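Local structure of dally-like protein (Drosophila melanogaster, 3ODN) at residues 291-294 against 295-298; 300-303 against 304-307; 308-311 against 312-316. The protein probably serves as a GPI-anchored cell-surface heparan sulfate proteoglycan of the glypican family, whose protein core takes part in Hedgehog signaling. The protein carries 2 engineered substitutions. All coordinates share one frame; numbering follows the deposited sequence.

Contact 1. Residues 291-294 against 295-298; sequences EPLN and IKIS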
# COMPACT_ATOMS: atom_id res chain seq x y z
N GLU A 291 -7.20 13.66 -13.09
CA GLU A 291 -7.52 15.09 -13.16
C GLU A 291 -7.70 15.65 -14.62
O GLU A 291 -8.73 16.29 -14.87
CB GLU A 291 -6.59 15.96 -12.27
CG GLU A 291 -6.62 17.45 -12.59
CD GLU A 291 -6.51 18.39 -11.41
OE1 GLU A 291 -5.68 18.13 -10.50
OE2 GLU A 291 -7.23 19.41 -11.41
N PRO A 292 -6.77 15.41 -15.58
CA PRO A 292 -6.97 15.95 -16.94
C PRO A 292 -7.55 14.92 -17.91
O PRO A 292 -7.27 15.00 -19.11
CB PRO A 292 -5.55 16.34 -17.35
CG PRO A 292 -4.62 15.43 -16.47
CD PRO A 292 -5.47 14.71 -15.49
N LEU A 293 -8.33 13.96 -17.39
CA LEU A 293 -8.92 12.87 -18.18
C LEU A 293 -9.88 13.39 -19.26
O LEU A 293 -9.88 12.84 -20.37
CB LEU A 293 -9.57 11.79 -17.28
CG LEU A 293 -10.07 10.49 -17.95
CD1 LEU A 293 -9.00 9.86 -18.86
CD2 LEU A 293 -10.47 9.49 -16.89
N ASN A 294 -10.59 14.48 -18.98
CA ASN A 294 -11.49 15.14 -19.93
C ASN A 294 -10.76 15.69 -21.16
O ASN A 294 -11.25 15.49 -22.28
CB ASN A 294 -12.37 16.19 -19.24
CG ASN A 294 -11.65 17.23 -18.41
OD1 ASN A 294 -10.42 17.40 -18.46
ND2 ASN A 294 -12.43 18.00 -17.67
N ILE A 295 -9.54 16.27 -20.94
CA ILE A 295 -8.62 16.82 -21.94
C ILE A 295 -8.06 15.68 -22.82
O ILE A 295 -8.01 15.83 -24.03
CB ILE A 295 -7.49 17.68 -21.29
CG1 ILE A 295 -8.06 18.98 -20.67
CG2 ILE A 295 -6.34 18.01 -22.26
CD1 ILE A 295 -7.61 19.25 -19.23
N LYS A 296 -7.67 14.55 -22.21
CA LYS A 296 -7.13 13.38 -22.95
C LYS A 296 -8.19 12.76 -23.86
O LYS A 296 -7.88 12.33 -24.97
CB LYS A 296 -6.58 12.32 -21.99
CG LYS A 296 -5.39 12.78 -21.15
CD LYS A 296 -5.29 11.92 -19.87
CE LYS A 296 -3.91 11.92 -19.24
NZ LYS A 296 -3.23 10.59 -19.34
N ILE A 297 -9.45 12.71 -23.41
CA ILE A 297 -10.54 12.13 -24.19
C ILE A 297 -11.02 13.09 -25.31
O ILE A 297 -11.29 12.63 -26.42
CB ILE A 297 -11.64 11.44 -23.30
CG1 ILE A 297 -11.00 10.29 -22.49
CG2 ILE A 297 -12.86 10.94 -24.13
CD1 ILE A 297 -11.77 9.78 -21.40
N SER A 298 -11.02 14.43 -25.04
CA SER A 298 -11.38 15.45 -26.05
C SER A 298 -10.34 15.47 -27.19
O SER A 298 -10.70 15.64 -28.37
CB SER A 298 -11.50 16.83 -25.41
OG SER A 298 -10.24 17.35 -25.02
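Ile297 reaches back one helical turn along Leu293. Its CB lies 3.7 Å from Leu293 O, CG1 comes within 3.5 Å of the same oxygen, and CD1 ends against Leu293 CD1 at 3.8 Å, the two side chains crossing at a slant. Leu293 meets it because CG stands anti to the backbone N (chi1 -172°), beside the carbonyl carbon. Helix 48-106 touches Ile297 through Phe99, and helix 182-214 touches Leu293 through Leu186. An alanine in place of Ile297 would probably leave Leu293 CD1 without its aliphatic neighbour and open a gap facing Phe99. On another side of the turn, Ile295 CD1 lies 4.0 Å from Pro292 CB and 3.5 Å from Asn294 OD1. That oxygen also receives a weak bond from Ile295 N, while Asn294 ND2 bonds weakly to Gln98 O. Pro292 O accepts a hydrogen bond from Lys296 N at 3.2 Å, and the Lys296 chain runs past the same oxygen with CG at 3.6 Å. Ser298 OG donates a hydrogen bond to Ile295 O. With Pro292 at the N-cap position, this is the first turn of an alpha helix in the glypican helical bundle.

Contact 2. Residues 300-303 against 304-307; sequences AIMN and FQDS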
# COMPACT_ATOMS: atom_id res chain seq x y z
N ALA A 300 -8.51 12.86 -28.15
CA ALA A 300 -8.76 11.64 -28.95
C ALA A 300 -9.94 11.90 -29.94
O ALA A 300 -9.89 11.49 -31.10
CB ALA A 300 -9.10 10.48 -28.03
N ILE A 301 -10.97 12.63 -29.47
CA ILE A 301 -12.14 13.03 -30.24
C ILE A 301 -11.75 13.98 -31.41
O ILE A 301 -12.19 13.75 -32.54
CB ILE A 301 -13.25 13.58 -29.29
CG1 ILE A 301 -13.97 12.41 -28.56
CG2 ILE A 301 -14.24 14.49 -30.04
CD1 ILE A 301 -14.96 12.78 -27.36
N MET A 302 -10.91 15.01 -31.13
CA MET A 302 -10.43 15.98 -32.14
C MET A 302 -9.56 15.28 -33.17
O MET A 302 -9.58 15.66 -34.34
CB MET A 302 -9.65 17.12 -31.48
CG MET A 302 -10.53 18.15 -30.80
SD MET A 302 -9.62 19.63 -30.30
CE MET A 302 -8.81 19.06 -28.76
N ASN A 303 -8.80 14.23 -32.75
CA ASN A 303 -7.95 13.40 -33.62
C ASN A 303 -8.81 12.70 -34.66
O ASN A 303 -8.37 12.51 -35.79
CB ASN A 303 -7.16 12.38 -32.81
CG ASN A 303 -5.90 12.88 -32.14
OD1 ASN A 303 -5.60 14.09 -32.09
ND2 ASN A 303 -5.13 11.96 -31.57
N PHE A 304 -10.05 12.31 -34.27
CA PHE A 304 -11.04 11.69 -35.16
C PHE A 304 -11.63 12.75 -36.10
O PHE A 304 -11.76 12.48 -37.29
CB PHE A 304 -12.17 10.99 -34.37
CG PHE A 304 -13.11 10.14 -35.20
CD1 PHE A 304 -12.95 8.77 -35.27
CD2 PHE A 304 -14.17 10.72 -35.90
CE1 PHE A 304 -13.82 7.99 -36.05
CE2 PHE A 304 -15.03 9.94 -36.67
CZ PHE A 304 -14.86 8.58 -36.73
N GLN A 305 -12.04 13.91 -35.55
CA GLN A 305 -12.65 15.03 -36.28
C GLN A 305 -11.72 15.58 -37.37
O GLN A 305 -12.13 15.68 -38.53
CB GLN A 305 -13.10 16.15 -35.33
CG GLN A 305 -14.27 15.79 -34.42
CD GLN A 305 -14.53 16.83 -33.35
OE1 GLN A 305 -13.64 17.21 -32.56
NE2 GLN A 305 -15.77 17.28 -33.26
N ASP A 306 -10.46 15.91 -36.99
CA ASP A 306 -9.43 16.45 -37.88
C ASP A 306 -9.11 15.53 -39.07
O ASP A 306 -8.75 16.04 -40.15
CB ASP A 306 -8.14 16.79 -37.09
CG ASP A 306 -8.24 17.89 -36.04
OD1 ASP A 306 -9.38 18.26 -35.66
OD2 ASP A 306 -7.18 18.35 -35.56
N SER A 307 -9.24 14.21 -38.90
CA SER A 307 -8.99 13.22 -39.95
C SER A 307 -10.23 12.40 -40.32
O SER A 307 -10.11 11.35 -40.96
CB SER A 307 -7.81 12.32 -39.58
OG SER A 307 -8.05 11.64 -38.35
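Asn303 and Ser307, together with Ile301, Met302, Gln305 and Asp306, make a local contact between residues three and four apart in the C-terminal part of helix 293-306, near one end of the elongated glypican helical bundle. The backbone supplies the frame: Gln305 N bonds to Ile301 O at 3.0 Å and Asp306 N to Met302 O at 2.8 Å. The exposed Gln305 side chain runs back, extended beyond CG, along the preceding turn. CG passes Ile301 O, and OE1 comes to rest 3.8 Å from Ile301 CG2 and 3.7 Å from Met302 CG, so the amide oxygen meets aliphatic carbons of both residues. Asp306 CG sits beside its own backbone N (chi1 -65°), bringing OD1 within 2.9 Å of Met302 O, an approach of two acceptors that is probably unfavourable. Phe304 instead turns its ring into the structure, touching Met151 and Phe152 of helix 136-155 and Pro178, while Asn303 ND2 bonds to Phe179 O. Ser307, the N-cap residue of the following helix, makes no capping bond with its side chain; OG reaches backward and donates to Asn303 O at 2.7 Å, nearly in line with the C=O bond.

Contact 3. Residues 308-311 against 312-316; sequences GQDI and TNRVF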
# COMPACT_ATOMS: atom_id res chain seq x y z
N GLY A 308 -11.41 12.92 -39.97
CA GLY A 308 -12.70 12.30 -40.25
C GLY A 308 -12.88 11.92 -41.70
O GLY A 308 -13.40 10.84 -42.00
N GLN A 309 -12.42 12.80 -42.61
CA GLN A 309 -12.47 12.61 -44.07
C GLN A 309 -11.58 11.42 -44.46
O GLN A 309 -12.04 10.53 -45.17
CB GLN A 309 -12.04 13.90 -44.83
CG GLN A 309 -12.41 15.24 -44.18
CD GLN A 309 -11.33 15.79 -43.24
OE1 GLN A 309 -10.92 15.14 -42.27
NE2 GLN A 309 -10.89 17.01 -43.49
N ASP A 310 -10.32 11.40 -43.94
CA ASP A 310 -9.33 10.34 -44.15
C ASP A 310 -9.83 8.99 -43.63
O ASP A 310 -9.73 8.00 -44.36
CB ASP A 310 -7.98 10.70 -43.49
CG ASP A 310 -7.26 11.88 -44.11
OD1 ASP A 310 -7.13 11.91 -45.36
OD2 ASP A 310 -6.77 12.74 -43.36
N ILE A 311 -10.39 8.95 -42.39
CA ILE A 311 -10.93 7.75 -41.74
C ILE A 311 -12.02 7.06 -42.60
O ILE A 311 -11.88 5.88 -42.92
CB ILE A 311 -11.38 8.05 -40.27
CG1 ILE A 311 -10.18 8.51 -39.41
CG2 ILE A 311 -12.09 6.84 -39.62
CD1 ILE A 311 -10.54 9.24 -38.05
N THR A 312 -13.06 7.82 -43.00
CA THR A 312 -14.19 7.36 -43.83
C THR A 312 -13.74 6.65 -45.14
O THR A 312 -14.29 5.59 -45.49
CB THR A 312 -15.17 8.52 -44.06
OG1 THR A 312 -15.40 9.22 -42.83
CG2 THR A 312 -16.48 8.06 -44.64
N ASN A 313 -12.73 7.24 -45.83
CA ASN A 313 -12.13 6.71 -47.06
C ASN A 313 -11.49 5.34 -46.80
O ASN A 313 -11.69 4.41 -47.59
CB ASN A 313 -11.09 7.69 -47.63
CG ASN A 313 -11.61 9.06 -48.02
OD1 ASN A 313 -12.66 9.20 -48.66
ND2 ASN A 313 -10.86 10.10 -47.69
N ARG A 314 -10.73 5.21 -45.69
CA ARG A 314 -10.06 3.96 -45.27
C ARG A 314 -11.08 2.88 -44.87
O ARG A 314 -10.81 1.70 -45.06
CB ARG A 314 -9.09 4.23 -44.12
CG ARG A 314 -7.94 5.19 -44.44
CD ARG A 314 -7.44 5.80 -43.14
NE ARG A 314 -6.46 6.87 -43.36
CZ ARG A 314 -5.92 7.58 -42.38
NH1 ARG A 314 -6.27 7.36 -41.11
NH2 ARG A 314 -5.03 8.53 -42.65
N VAL A 315 -12.23 3.30 -44.30
CA VAL A 315 -13.31 2.40 -43.89
C VAL A 315 -14.00 1.88 -45.15
O VAL A 315 -14.21 0.67 -45.28
CB VAL A 315 -14.33 3.07 -42.91
CG1 VAL A 315 -15.53 2.16 -42.64
CG2 VAL A 315 -13.66 3.48 -41.60
N PHE A 316 -14.33 2.80 -46.08
CA PHE A 316 -15.02 2.51 -47.35
C PHE A 316 -14.31 1.49 -48.26
O PHE A 316 -14.98 0.72 -48.95
CB PHE A 316 -15.42 3.81 -48.08
CG PHE A 316 -16.59 4.62 -47.52
CD1 PHE A 316 -17.30 4.18 -46.41
CD2 PHE A 316 -16.98 5.82 -48.12
CE1 PHE A 316 -18.37 4.92 -45.90
CE2 PHE A 316 -18.06 6.55 -47.61
CZ PHE A 316 -18.75 6.09 -46.51
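Thr312 grips Gly308 with two hydrogen bonds in the opening turn of helix 308-318, a short alpha helix near one end of the glypican bundle. Both donors use Gly308 O: Thr312 N bonds at 3.2 Å and is nearly straight (171°), while Thr312 OG1 lies at 2.7 Å, and the two arrive from opposite faces of the carbonyl plane. The hydroxyl can turn back in this way because OG1 stands anti to its own carbonyl carbon, with chi1 at -45°. It also has a weak bond with Asn156 ND2. The methyl branch, Thr312 CG2, lies 3.5 Å above one face of the Phe316 ring, offset toward its rim; that ring also meets Tyr159 edge-to-face. The charged pair is looser. Arg314 extends from CG to NE back along the helix past Asp310 O and lays a guanidinium face over Asp310 CB, 3.7 Å below the plane and off its centre. Asp310 OD2 and Arg314 NH2 remain 4.6 Å apart, so the opposite charges are near but not in contact. The apolar contact is between Ile311 and Val315, whose CG2 atoms lie 4.2 Å apart. Val315 also packs on Tyr148 and Phe152 of helix 136-155 and on Val169 of helix 163-176, and its CG2 comes to 3.3 Å from Ile311 O.

The three contacts follow one another along the chain, and their centres lie about 27, 38 and 46 Å from the centre of the chain, progressively closer to one end of the bundle. Contacts 1 and 2 share helix 293-306, their centres about 14 Å apart. Contact 3 lies on the next helix, about 12 Å from contact 2 between centres; the two touch where Ile311 CD1 packs 3.5 Å from Phe304 O. Contacts 1 and 3 do not meet, with nearest atoms about 12 Å apart. Phe152 of helix 136-155 packs against both contact 2 and contact 3. Just beyond residues 308-316, Cys319 is disulfide-bonded to Cys168 of helix 163-176.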